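Local structure of cpftsy (4AK9) at residues G80-G85 and K89-K94; L133-N138 and E164-R169; Q190-A195 and K230-A235; L211-N216 and A255-Q260; S283-D286 and P291-F294. The protein probably serves as the chloroplast receptor for the signal recognition particle, an SRP-type GTPase that helps target proteins to the thylakoid membrane. All blocks are in the same frame, centred on the assembly; numbering follows the deposited sequence.

Interaction 1. Residues G80-G85 and K89-K94; sequences GRLKSG and KEALKK
Leu82 rests its forked tip on the methyl of Ala91: CD1 lies 3.8 Å from Ala91 CB, and the second branch, CD2, is almost level with it at 4.0 Å from the same carbon. Ala91 therefore faces both prongs rather than one. With CG anti to the carbonyl carbon (chi1 -59°), the leucine reaches inward from the loop, and it also touches Ile73, Asp76 and Ile77 of helix 63-78. This is the dense part of the contact. Beside it Gly85 and Lys89 are one helical turn apart, and Lys89 N donates to Gly85 O at 2.9 Å in a nearly straight bond (163°).

These contacts lie in the connection between helices 63-78 and 85-101 of the SRP54-type helical bundle. Gly80 leaves helix 63-78 with positive phi in a Schellman motif, and Ser84 is the N-cap of helix 85-101, its OG accepting from the backbone N of Gln87.

Outward the contact thins. Lys83 turns its ammonium back over the loop, where NZ reaches Gly80 O in a weak bond of 3.2 Å, and Arg81 leads off to a salt bridge with Asp76; Lys83 and Arg81 are both exposed. Lys89 behaves differently: its CB sits 3.5 Å from Gly85 O, after which the chain, bent at three successive torsions, departs from the loop and ends in a salt bridge with Asp34. Its aliphatic part runs past Val33 and Leu37, in helix 32-37 of the same bundle.

Interaction 2. Residues L133-N138 and E164-R169; sequences LGKLAN and EVWAQR
Helix 126-142, whose first turn belongs to the probable Walker A P-loop of this SRP-type GTPase domain, packs beside helix 158-170, and between residues 133-138 and 164-169 it is Trp166 that makes the contact. The six-membered part of the indole lies against the backbone at Gly134, whose CA is 3.5 Å from Trp166 CE3 and 3.2 Å off the ring plane, displaced toward the rim. CD2 is nearly as near, at 3.6 Å from Gly134 CA. The indole reaches this position with CG anti to the carbonyl carbon (chi1 -77°). Because Gly134 has no side chain, the backbones come together closely, with only 5.0 Å between Gly134 CA and Trp166 CA.

Further along the ring, Trp166 CH2 looks toward the aliphatic start of Lys135, CG lying 4.4 Å away; the lysine then runs extended, and its NZ is taken up by Gly300 O. On the other side of the indole plane from Gly134 lies Arg169, one turn on in the same helix: NH1 stands 3.1 Å off that plane, and the guanidinium turns an edge toward Trp166 CZ2. The indole is thus enclosed between a neighbouring helix backbone and an arginine of its own helix.

Asn138, a turn beyond Gly134, sends its ND2 to Asp302, and Ala137 and Ala167 both touch Met149 of strand 147-150. Between the two segments the chemistry is van der Waals fit, ring carbons against the bare backbone of Gly134, which implies that shape rather than polar pairing sets how closely they approach.

Interaction 3. Residues Q190-A195 and K230-A235; sequences QAVRRA and KALSSA
Val192 and Ala231 meet through methyl groups, and the apolar part of this contact is built round the valine. Its CG1, anti to the backbone N (chi1 180°), projects across the gap between the segments and touches two residues: it lies 3.8 Å from Ala231 CB and 3.6 Å from Leu232 CB. Val192 CB backs it up at 3.9 Å from Ala231 CB. Leu232 lies across the valine at about a right angle. Its CB makes the closer approach, while one terminal methyl, CD2, comes only within 4.2 Å of Val192 CG1.

The charged residue nearby contributes carbon, not charge. Arg193 CG passes 4.3 Å from Ala231 CB at the exposed margin; beyond it the side chain folds back over its own helix, the guanidinium lying with one face above Gln190 CA, 3.5 Å off its plane. Across the segments themselves, nothing polar is paired.

Backbone bonds set the shape of the second segment. Helix 215-231 ends at Ala231, Leu232 leaves helical geometry, and a type I turn follows, closed by Ala235 N donating to Leu232 O at 2.9 Å. Ala235 O in turn accepts from Ser229 OG, tying the turn to the last helical residues.

In the P-loop GTPase fold the two helices lie side by side against the parallel part of the central sheet, helix 184-197 resting with Ala191 on Leu148, Ala150 and Val175 of strands 147-150 and 173-175. Pro116, just ahead of strand 117-123, is touched by both Ala195 and Leu232, and the turn leads on toward strand 238-244.

Interaction 4. Residues L211-N216 and A255-Q260; sequences LHTNYN and AREFNQ
Glu257 brings its carboxylate up to the loop at Leu211, His212 and Thr213 without gripping any one group directly. CG is anti to the carbonyl carbon (chi1 -70°) and the chain runs extended beyond it, so OE1 arrives beside the loop: 3.9 Å from Leu211 O, 4.3 Å from Thr213 CG2, and 4.5 Å from His212 ND1. Two acceptors facing each other, as Leu211 O and OE1 do, gain nothing from closer approach. A water supplies the missing donors. Its oxygen lies 2.7 Å from Leu211 O, to which it donates. The same water oxygen is 3.3 Å from Glu257 OE2, a weak bond. The link across the contact is therefore solvent-mediated, with a firm end on the loop and a slack end on helix 251-261, which carries Glu257.

His212 directs its NE2 elsewhere, to Glu53 of the second subunit, whose Leu67 also packs against it. This loop thus belongs to a subunit interface as well. Asn214 follows as the N-cap of helix 215-231, its OD1 accepting from Leu217 N. On its other side the loop directly follows the sequence DTSGR, probably the G3 motif of SRP-type GTPases.

Interaction 5. Residues S283-D286 and P291-F294; sequences SVVD and PVKF
Val292 meets two consecutive valines of helix 280-288 with one methyl. Starting at CB, the side chain stands back from the helix and forks. CG1 is anti to the backbone N (chi1 166°) and meets neither helix valine, which leaves CG2, anti to the carbonyl carbon, to make the approach. This CG2 methyl of Val292 is 3.7 Å from Val285 CG2 and equally 3.7 Å from Val284 CG1. Those two partners are 4.3 Å apart, Val284 CG1 to Val285 CG2, so Val292 CG2 is nested between them. On the strand side the same valine packs against Phe267 and Leu269 of strand 266-270.

The three elements form a beta-alpha-beta unit of the P-loop GTPase fold: strand 266-270 runs parallel to strand 292-296, and helix 280-288 makes the crossover between them. The contact closes the second half of that crossover, where the chain passes through Pro291, whose CA is 5.7 Å from Val285 CA, and enters the strand.

Each helix valine uses a different branch. Val284 holds CG1 in the crowded position between backbone N and carbonyl carbon (chi1 80°), which aims it at Val292, and it too touches Phe267. Val285 offers CG2, which also lies 3.9 Å from Val292 N, and has Val104 as a further neighbour. Both helix valines cross Val292 at about a right angle, methyl meeting methyl.

On its other flank the helix faces the N-terminal helices: Asp286 forms a salt bridge with Lys68 and accepts a bond from Thr65, while Ser283 OG pairs with Asp60 and Gly62.

Interactions 2 to 5 all lie in the SRP54-type GTPase domain, whereas interaction 1 belongs to the helical bundle, its centre about 45 Å from that of interaction 2 and 51 Å from that of interaction 3. Interaction 5 is the nearest to it in the GTPase domain, with centres about 24 Å apart. Interactions 2 and 5 touch directly: Leu136 CD2 packs 3.8 Å from Phe294 CZ, joining the helix of the probable P-loop to strand 292-296. Interactions 3 and 4 sit at the two ends of helix 215-231, nearest atoms about 15 Å apart. Interaction 4 comes within about 5 Å of interaction 5 (nearest atoms) and alone reaches the second subunit.

Interaction 1. Residues G80-G85 and K89-K94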
# COMPACT_ATOMS: atom_id res chain seq x y z
N GLY A 80 -11.18 -27.13 15.05
CA GLY A 80 -10.35 -27.88 15.98
C GLY A 80 -9.00 -28.33 15.44
O GLY A 80 -8.23 -28.96 16.18
N ARG A 81 -8.71 -28.01 14.18
CA ARG A 81 -7.43 -28.41 13.57
C ARG A 81 -6.24 -27.62 14.11
O ARG A 81 -5.12 -28.13 14.16
CB ARG A 81 -7.50 -28.33 12.04
CG ARG A 81 -8.72 -29.04 11.46
CD ARG A 81 -8.61 -29.23 9.96
NE ARG A 81 -9.94 -29.20 9.36
CZ ARG A 81 -10.50 -28.10 8.87
NH1 ARG A 81 -9.82 -26.97 8.91
NH2 ARG A 81 -11.71 -28.13 8.34
N LEU A 82 -6.48 -26.37 14.52
CA LEU A 82 -5.41 -25.54 15.05
C LEU A 82 -5.68 -25.14 16.51
O LEU A 82 -6.75 -24.59 16.81
CB LEU A 82 -5.23 -24.27 14.19
CG LEU A 82 -4.90 -24.41 12.70
CD1 LEU A 82 -4.97 -23.02 12.04
CD2 LEU A 82 -3.52 -25.04 12.51
N LYS A 83 -4.72 -25.36 17.40
CA LYS A 83 -4.95 -25.16 18.84
C LYS A 83 -3.83 -24.48 19.55
O LYS A 83 -3.75 -24.50 20.78
CB LYS A 83 -5.15 -26.51 19.55
CG LYS A 83 -6.32 -27.28 19.10
CD LYS A 83 -6.31 -28.62 19.80
CE LYS A 83 -7.36 -29.52 19.22
NZ LYS A 83 -8.71 -28.90 19.35
N SER A 84 -2.92 -23.90 18.79
CA SER A 84 -1.82 -23.22 19.44
C SER A 84 -1.22 -22.14 18.53
O SER A 84 -1.41 -22.17 17.31
CB SER A 84 -0.73 -24.22 19.83
OG SER A 84 0.08 -24.53 18.71
N GLY A 85 -0.53 -21.20 19.16
CA GLY A 85 0.23 -20.18 18.46
C GLY A 85 1.17 -20.75 17.40
O GLY A 85 1.10 -20.35 16.23
N LYS A 89 0.95 -20.28 13.29
CA LYS A 89 2.13 -19.78 12.58
C LYS A 89 2.48 -20.71 11.43
O LYS A 89 2.74 -20.24 10.32
CB LYS A 89 3.31 -19.67 13.54
CG LYS A 89 4.63 -19.24 12.87
CD LYS A 89 4.47 -17.92 12.14
CE LYS A 89 5.64 -16.97 12.40
NZ LYS A 89 6.96 -17.62 12.24
N GLU A 90 2.50 -22.01 11.68
CA GLU A 90 2.73 -22.95 10.60
C GLU A 90 1.67 -22.87 9.53
O GLU A 90 2.00 -22.96 8.36
CB GLU A 90 2.89 -24.39 11.11
CG GLU A 90 4.33 -24.73 11.49
CD GLU A 90 5.36 -24.23 10.46
OE1 GLU A 90 5.28 -24.62 9.27
OE2 GLU A 90 6.26 -23.45 10.86
N ALA A 91 0.40 -22.70 9.92
CA ALA A 91 -0.67 -22.67 8.92
C ALA A 91 -0.56 -21.40 8.08
O ALA A 91 -0.83 -21.41 6.87
CB ALA A 91 -2.03 -22.75 9.57
N LEU A 92 -0.16 -20.31 8.73
CA LEU A 92 0.06 -19.05 8.04
C LEU A 92 1.08 -19.22 6.90
O LEU A 92 0.85 -18.80 5.78
CB LEU A 92 0.52 -17.98 9.03
CG LEU A 92 0.99 -16.63 8.44
CD1 LEU A 92 -0.17 -15.90 7.74
CD2 LEU A 92 1.56 -15.76 9.54
N LYS A 93 2.22 -19.84 7.21
CA LYS A 93 3.25 -20.07 6.20
C LYS A 93 2.74 -20.95 5.08
O LYS A 93 3.00 -20.67 3.91
CB LYS A 93 4.52 -20.67 6.82
CG LYS A 93 5.19 -19.75 7.84
CD LYS A 93 6.41 -20.40 8.51
CE LYS A 93 7.42 -20.87 7.47
NZ LYS A 93 8.69 -21.35 8.08
N LYS A 94 2.05 -22.04 5.42
CA LYS A 94 1.55 -22.96 4.39
C LYS A 94 0.51 -22.33 3.48
O LYS A 94 0.50 -22.59 2.29
CB LYS A 94 0.99 -24.25 4.99
CG LYS A 94 2.06 -25.08 5.63
CD LYS A 94 1.50 -26.29 6.38
CE LYS A 94 2.64 -27.04 7.08
NZ LYS A 94 2.16 -27.85 8.24

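Interaction 2. Residues L133-N138 and E164-R169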
# COMPACT_ATOMS: atom_id res chain seq x y z
N LEU A 133 17.07 -5.98 -17.71
CA LEU A 133 17.54 -6.51 -18.98
C LEU A 133 19.03 -6.90 -18.85
O LEU A 133 19.43 -8.00 -19.20
CB LEU A 133 17.35 -5.42 -20.05
CG LEU A 133 16.69 -5.74 -21.40
CD1 LEU A 133 16.34 -7.19 -21.49
CD2 LEU A 133 15.46 -4.88 -21.63
N GLY A 134 19.85 -5.99 -18.32
CA GLY A 134 21.27 -6.28 -18.12
C GLY A 134 21.52 -7.44 -17.17
O GLY A 134 22.35 -8.32 -17.44
N LYS A 135 20.78 -7.48 -16.06
CA LYS A 135 21.01 -8.55 -15.11
C LYS A 135 20.49 -9.88 -15.62
O LYS A 135 21.04 -10.93 -15.24
CB LYS A 135 20.37 -8.22 -13.75
CG LYS A 135 20.94 -6.94 -13.10
CD LYS A 135 20.46 -6.84 -11.64
CE LYS A 135 20.70 -5.45 -11.10
NZ LYS A 135 20.54 -5.40 -9.57
N LEU A 136 19.44 -9.86 -16.46
CA LEU A 136 19.03 -11.12 -17.11
C LEU A 136 20.13 -11.63 -18.04
O LEU A 136 20.45 -12.83 -18.06
CB LEU A 136 17.73 -10.94 -17.92
CG LEU A 136 16.45 -10.92 -17.11
CD1 LEU A 136 15.26 -10.53 -18.01
CD2 LEU A 136 16.26 -12.32 -16.48
N ALA A 137 20.66 -10.72 -18.84
CA ALA A 137 21.74 -11.05 -19.77
C ALA A 137 22.91 -11.72 -19.07
O ALA A 137 23.46 -12.71 -19.55
CB ALA A 137 22.22 -9.82 -20.46
N ASN A 138 23.26 -11.17 -17.91
CA ASN A 138 24.38 -11.67 -17.13
C ASN A 138 24.13 -13.10 -16.68
O ASN A 138 25.05 -13.93 -16.65
CB ASN A 138 24.63 -10.75 -15.94
CG ASN A 138 25.62 -11.33 -14.94
OD1 ASN A 138 26.83 -11.30 -15.16
ND2 ASN A 138 25.10 -11.87 -13.83
N GLU A 164 23.41 -0.43 -24.18
CA GLU A 164 24.72 -0.69 -24.79
C GLU A 164 25.78 -0.95 -23.73
O GLU A 164 26.65 -1.82 -23.87
CB GLU A 164 25.11 0.51 -25.67
CG GLU A 164 26.15 0.20 -26.74
CD GLU A 164 26.22 1.28 -27.81
OE1 GLU A 164 25.67 2.39 -27.57
OE2 GLU A 164 26.81 1.02 -28.88
N VAL A 165 25.70 -0.22 -22.62
CA VAL A 165 26.63 -0.43 -21.52
C VAL A 165 26.46 -1.83 -20.92
O VAL A 165 27.44 -2.52 -20.61
CB VAL A 165 26.47 0.66 -20.44
CG1 VAL A 165 27.47 0.45 -19.33
CG2 VAL A 165 26.65 2.05 -21.07
N TRP A 166 25.21 -2.24 -20.76
CA TRP A 166 24.95 -3.57 -20.25
C TRP A 166 25.39 -4.64 -21.22
O TRP A 166 25.84 -5.74 -20.80
CB TRP A 166 23.47 -3.73 -19.91
CG TRP A 166 23.12 -3.06 -18.63
CD1 TRP A 166 22.50 -1.85 -18.48
CD2 TRP A 166 23.43 -3.52 -17.32
NE1 TRP A 166 22.36 -1.56 -17.14
CE2 TRP A 166 22.94 -2.56 -16.41
CE3 TRP A 166 24.07 -4.66 -16.82
CZ2 TRP A 166 23.05 -2.71 -15.04
CZ3 TRP A 166 24.19 -4.81 -15.47
CH2 TRP A 166 23.68 -3.83 -14.58
N ALA A 167 25.27 -4.36 -22.51
CA ALA A 167 25.68 -5.35 -23.51
C ALA A 167 27.18 -5.59 -23.33
O ALA A 167 27.66 -6.74 -23.29
CB ALA A 167 25.38 -4.86 -24.91
N GLN A 168 27.90 -4.49 -23.14
CA GLN A 168 29.36 -4.55 -22.94
C GLN A 168 29.78 -5.27 -21.68
O GLN A 168 30.64 -6.17 -21.73
CB GLN A 168 29.95 -3.14 -22.93
CG GLN A 168 30.03 -2.53 -24.32
CD GLN A 168 31.03 -3.26 -25.21
OE1 GLN A 168 32.23 -3.30 -24.93
NE2 GLN A 168 30.53 -3.86 -26.30
N ARG A 169 29.18 -4.91 -20.55
CA ARG A 169 29.49 -5.56 -19.28
C ARG A 169 29.22 -7.06 -19.34
O ARG A 169 29.93 -7.87 -18.69
CB ARG A 169 28.66 -4.92 -18.17
CG ARG A 169 28.86 -5.52 -16.79
CD ARG A 169 28.21 -4.62 -15.73
NE ARG A 169 28.55 -3.22 -15.98
CZ ARG A 169 27.68 -2.22 -16.01
NH1 ARG A 169 26.39 -2.42 -15.75
NH2 ARG A 169 28.11 -0.99 -16.27

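Interaction 3. Residues Q190-A195 and K230-A235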
# COMPACT_ATOMS: atom_id res chain seq x y z
N GLN A 190 14.30 -6.39 -36.80
CA GLN A 190 15.70 -6.49 -37.22
C GLN A 190 16.51 -7.38 -36.26
O GLN A 190 17.30 -8.20 -36.70
CB GLN A 190 16.31 -5.10 -37.31
CG GLN A 190 17.78 -5.08 -37.75
CD GLN A 190 18.32 -3.66 -37.84
OE1 GLN A 190 17.56 -2.68 -37.92
NE2 GLN A 190 19.65 -3.53 -37.83
N ALA A 191 16.32 -7.22 -34.95
CA ALA A 191 17.07 -8.05 -34.02
C ALA A 191 16.64 -9.50 -34.07
O ALA A 191 17.48 -10.39 -33.95
CB ALA A 191 16.91 -7.53 -32.58
N VAL A 192 15.34 -9.75 -34.23
CA VAL A 192 14.91 -11.15 -34.28
C VAL A 192 15.45 -11.84 -35.54
O VAL A 192 15.96 -12.97 -35.45
CB VAL A 192 13.40 -11.32 -34.15
CG1 VAL A 192 13.05 -12.78 -34.22
CG2 VAL A 192 12.93 -10.73 -32.80
N ARG A 193 15.39 -11.13 -36.66
CA ARG A 193 15.92 -11.67 -37.92
C ARG A 193 17.39 -11.99 -37.79
O ARG A 193 17.85 -13.06 -38.18
CB ARG A 193 15.73 -10.66 -39.05
CG ARG A 193 14.28 -10.50 -39.49
CD ARG A 193 14.20 -9.82 -40.86
NE ARG A 193 14.78 -8.47 -40.86
CZ ARG A 193 14.09 -7.37 -40.56
NH1 ARG A 193 12.81 -7.47 -40.23
NH2 ARG A 193 14.68 -6.18 -40.59
N ARG A 194 18.13 -11.05 -37.20
CA ARG A 194 19.57 -11.22 -37.03
C ARG A 194 19.88 -12.41 -36.14
O ARG A 194 20.84 -13.14 -36.37
CB ARG A 194 20.20 -9.94 -36.46
CG ARG A 194 21.68 -10.11 -36.17
CD ARG A 194 22.38 -8.80 -35.85
NE ARG A 194 23.68 -9.08 -35.23
CZ ARG A 194 24.39 -8.21 -34.53
NH1 ARG A 194 23.93 -6.97 -34.34
NH2 ARG A 194 25.55 -8.58 -34.00
N ALA A 195 19.04 -12.64 -35.13
CA ALA A 195 19.29 -13.74 -34.23
C ALA A 195 19.04 -15.08 -34.91
O ALA A 195 19.70 -16.06 -34.59
CB ALA A 195 18.39 -13.64 -33.03
N LYS A 230 5.92 -11.94 -36.36
CA LYS A 230 6.08 -12.07 -37.81
C LYS A 230 7.51 -12.49 -38.18
O LYS A 230 7.71 -13.32 -39.08
CB LYS A 230 5.74 -10.76 -38.49
CG LYS A 230 5.98 -10.77 -39.99
CD LYS A 230 5.38 -9.54 -40.62
CE LYS A 230 5.93 -9.35 -42.02
NZ LYS A 230 5.28 -8.17 -42.67
N ALA A 231 8.50 -11.94 -37.48
CA ALA A 231 9.89 -12.32 -37.74
C ALA A 231 10.16 -13.74 -37.29
O ALA A 231 10.98 -14.44 -37.88
CB ALA A 231 10.86 -11.37 -37.05
N LEU A 232 9.49 -14.17 -36.23
CA LEU A 232 9.66 -15.54 -35.73
C LEU A 232 8.39 -15.97 -35.06
O LEU A 232 8.01 -15.43 -34.00
CB LEU A 232 10.86 -15.60 -34.77
CG LEU A 232 11.24 -16.97 -34.21
CD1 LEU A 232 11.65 -17.93 -35.34
CD2 LEU A 232 12.40 -16.80 -33.24
N SER A 233 7.70 -16.94 -35.66
CA SER A 233 6.34 -17.27 -35.22
C SER A 233 6.24 -17.83 -33.80
O SER A 233 5.19 -17.71 -33.18
CB SER A 233 5.63 -18.19 -36.24
OG SER A 233 6.03 -19.53 -36.07
N SER A 234 7.34 -18.38 -33.28
CA SER A 234 7.36 -18.91 -31.90
C SER A 234 7.56 -17.82 -30.84
O SER A 234 7.53 -18.08 -29.62
CB SER A 234 8.45 -19.99 -31.76
OG SER A 234 9.73 -19.52 -32.20
N ALA A 235 7.76 -16.59 -31.30
CA ALA A 235 8.11 -15.46 -30.43
C ALA A 235 6.92 -14.51 -30.26
O ALA A 235 6.04 -14.42 -31.14
CB ALA A 235 9.30 -14.72 -31.02

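Interaction 4. Residues L211-N216 and A255-Q260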
# COMPACT_ATOMS: atom_id res chain seq x y z
N LEU A 211 4.00 5.28 -17.28
CA LEU A 211 3.18 4.98 -16.12
C LEU A 211 1.73 4.89 -16.48
O LEU A 211 1.00 4.01 -16.00
CB LEU A 211 3.39 6.06 -15.08
CG LEU A 211 2.67 5.81 -13.76
CD1 LEU A 211 3.02 4.43 -13.21
CD2 LEU A 211 3.11 6.93 -12.82
N HIS A 212 1.28 5.79 -17.35
CA HIS A 212 -0.09 5.71 -17.86
C HIS A 212 -0.06 5.52 -19.38
O HIS A 212 0.48 6.35 -20.10
CB HIS A 212 -0.85 6.96 -17.46
CG HIS A 212 -0.87 7.17 -15.98
ND1 HIS A 212 -1.61 6.37 -15.14
CD2 HIS A 212 -0.20 8.04 -15.19
CE1 HIS A 212 -1.41 6.75 -13.89
NE2 HIS A 212 -0.57 7.76 -13.89
N THR A 213 -0.65 4.41 -19.83
CA THR A 213 -0.73 4.10 -21.26
C THR A 213 -1.69 5.03 -21.95
O THR A 213 -2.75 5.38 -21.41
CB THR A 213 -1.15 2.61 -21.50
OG1 THR A 213 -1.09 2.31 -22.91
CG2 THR A 213 -2.56 2.31 -20.96
N ASN A 214 -1.32 5.46 -23.15
CA ASN A 214 -2.28 6.11 -24.02
C ASN A 214 -2.48 5.24 -25.26
O ASN A 214 -1.78 4.24 -25.43
CB ASN A 214 -1.85 7.54 -24.40
CG ASN A 214 -0.46 7.59 -25.02
OD1 ASN A 214 -0.11 6.79 -25.89
ND2 ASN A 214 0.34 8.56 -24.58
N TYR A 215 -3.44 5.63 -26.09
CA TYR A 215 -3.79 4.88 -27.28
C TYR A 215 -2.55 4.61 -28.12
O TYR A 215 -2.33 3.48 -28.56
CB TYR A 215 -4.83 5.66 -28.08
CG TYR A 215 -5.31 4.95 -29.32
CD1 TYR A 215 -6.32 3.99 -29.24
CD2 TYR A 215 -4.78 5.24 -30.57
CE1 TYR A 215 -6.78 3.34 -30.36
CE2 TYR A 215 -5.23 4.60 -31.71
CZ TYR A 215 -6.23 3.65 -31.60
OH TYR A 215 -6.70 2.99 -32.72
N ASN A 216 -1.73 5.64 -28.33
CA ASN A 216 -0.58 5.51 -29.21
C ASN A 216 0.48 4.58 -28.68
O ASN A 216 1.02 3.77 -29.42
CB ASN A 216 0.04 6.87 -29.53
CG ASN A 216 -0.84 7.72 -30.42
OD1 ASN A 216 -1.84 7.24 -30.97
ND2 ASN A 216 -0.46 8.98 -30.59
N ALA A 255 0.05 -3.03 -13.41
CA ALA A 255 0.10 -4.43 -13.85
C ALA A 255 -1.16 -4.86 -14.61
O ALA A 255 -1.10 -5.57 -15.62
CB ALA A 255 0.36 -5.35 -12.70
N ARG A 256 -2.31 -4.43 -14.10
CA ARG A 256 -3.57 -4.71 -14.79
C ARG A 256 -3.60 -4.04 -16.16
O ARG A 256 -4.01 -4.65 -17.14
CB ARG A 256 -4.73 -4.19 -13.96
CG ARG A 256 -4.93 -4.99 -12.70
CD ARG A 256 -6.22 -4.61 -11.97
NE ARG A 256 -6.59 -5.70 -11.07
CZ ARG A 256 -6.42 -5.69 -9.76
NH1 ARG A 256 -5.91 -4.61 -9.15
NH2 ARG A 256 -6.79 -6.75 -9.05
N GLU A 257 -3.14 -2.79 -16.21
CA GLU A 257 -3.14 -2.02 -17.45
C GLU A 257 -2.24 -2.66 -18.50
O GLU A 257 -2.67 -2.85 -19.65
CB GLU A 257 -2.70 -0.58 -17.20
CG GLU A 257 -3.73 0.24 -16.43
CD GLU A 257 -3.19 1.58 -15.91
OE1 GLU A 257 -2.44 2.25 -16.66
OE2 GLU A 257 -3.54 1.96 -14.75
N PHE A 258 -1.02 -3.02 -18.12
CA PHE A 258 -0.12 -3.66 -19.09
C PHE A 258 -0.65 -4.99 -19.59
O PHE A 258 -0.52 -5.33 -20.77
CB PHE A 258 1.32 -3.80 -18.55
CG PHE A 258 2.18 -2.61 -18.82
CD1 PHE A 258 2.11 -1.47 -18.00
CD2 PHE A 258 3.03 -2.58 -19.92
CE1 PHE A 258 2.88 -0.35 -18.26
CE2 PHE A 258 3.81 -1.45 -20.18
CZ PHE A 258 3.74 -0.33 -19.35
N ASN A 259 -1.29 -5.77 -18.73
CA ASN A 259 -1.75 -7.08 -19.16
C ASN A 259 -2.97 -6.96 -20.09
O ASN A 259 -3.28 -7.88 -20.83
CB ASN A 259 -2.08 -7.96 -17.95
CG ASN A 259 -2.49 -9.38 -18.33
OD1 ASN A 259 -1.76 -10.13 -18.99
ND2 ASN A 259 -3.68 -9.77 -17.86
N GLN A 260 -3.65 -5.84 -20.05
CA GLN A 260 -4.71 -5.60 -21.03
C GLN A 260 -4.11 -5.28 -22.40
O GLN A 260 -4.74 -5.60 -23.42
CB GLN A 260 -5.61 -4.45 -20.60
CG GLN A 260 -6.75 -4.89 -19.68
CD GLN A 260 -7.59 -3.71 -19.26
OE1 GLN A 260 -7.10 -2.79 -18.60
NE2 GLN A 260 -8.88 -3.72 -19.65
O HOH W 1 -0.46 2.84 -14.05

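Interaction 5. Residues S283-D286 and P291-F294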
# COMPACT_ATOMS: atom_id res chain seq x y z
N SER A 283 0.36 -10.67 -3.13
CA SER A 283 -0.84 -10.01 -3.63
C SER A 283 -0.90 -10.01 -5.15
O SER A 283 -1.97 -10.21 -5.73
CB SER A 283 -0.89 -8.58 -3.13
OG SER A 283 -0.92 -8.57 -1.69
N VAL A 284 0.24 -9.75 -5.80
CA VAL A 284 0.23 -9.72 -7.26
C VAL A 284 -0.03 -11.11 -7.85
O VAL A 284 -0.80 -11.26 -8.80
CB VAL A 284 1.48 -8.99 -7.87
CG1 VAL A 284 2.69 -9.87 -7.89
CG2 VAL A 284 1.20 -8.58 -9.32
N VAL A 285 0.56 -12.14 -7.27
CA VAL A 285 0.33 -13.50 -7.77
C VAL A 285 -1.13 -13.90 -7.53
O VAL A 285 -1.79 -14.42 -8.43
CB VAL A 285 1.28 -14.50 -7.10
CG1 VAL A 285 0.90 -15.97 -7.49
CG2 VAL A 285 2.72 -14.19 -7.52
N ASP A 286 -1.63 -13.61 -6.33
CA ASP A 286 -3.02 -13.90 -5.96
C ASP A 286 -4.04 -13.19 -6.85
O ASP A 286 -4.98 -13.81 -7.38
CB ASP A 286 -3.25 -13.55 -4.49
CG ASP A 286 -4.67 -13.86 -4.03
OD1 ASP A 286 -5.22 -14.91 -4.47
OD2 ASP A 286 -5.25 -13.04 -3.28
N PRO A 291 2.65 -15.77 -12.63
CA PRO A 291 3.73 -15.96 -11.65
C PRO A 291 4.72 -14.79 -11.60
O PRO A 291 4.94 -14.05 -12.58
CB PRO A 291 4.42 -17.24 -12.15
CG PRO A 291 4.19 -17.22 -13.66
CD PRO A 291 2.76 -16.71 -13.77
N VAL A 292 5.28 -14.58 -10.42
CA VAL A 292 6.48 -13.76 -10.29
C VAL A 292 7.65 -14.69 -10.67
O VAL A 292 7.75 -15.80 -10.13
CB VAL A 292 6.65 -13.24 -8.83
CG1 VAL A 292 8.07 -12.68 -8.63
CG2 VAL A 292 5.59 -12.16 -8.52
N LYS A 293 8.49 -14.26 -11.61
CA LYS A 293 9.55 -15.13 -12.11
C LYS A 293 10.94 -14.76 -11.56
O LYS A 293 11.79 -15.66 -11.40
CB LYS A 293 9.56 -15.13 -13.66
CG LYS A 293 8.28 -15.77 -14.25
CD LYS A 293 8.45 -16.31 -15.69
CE LYS A 293 7.25 -17.26 -15.98
NZ LYS A 293 7.36 -18.00 -17.26
N PHE A 294 11.15 -13.48 -11.29
CA PHE A 294 12.39 -12.98 -10.65
C PHE A 294 12.07 -11.92 -9.59
O PHE A 294 11.08 -11.16 -9.74
CB PHE A 294 13.32 -12.36 -11.69
CG PHE A 294 13.82 -13.35 -12.70
CD1 PHE A 294 13.09 -13.61 -13.86
CD2 PHE A 294 15.00 -14.04 -12.49
CE1 PHE A 294 13.55 -14.54 -14.80
CE2 PHE A 294 15.47 -14.99 -13.43
CZ PHE A 294 14.73 -15.23 -14.58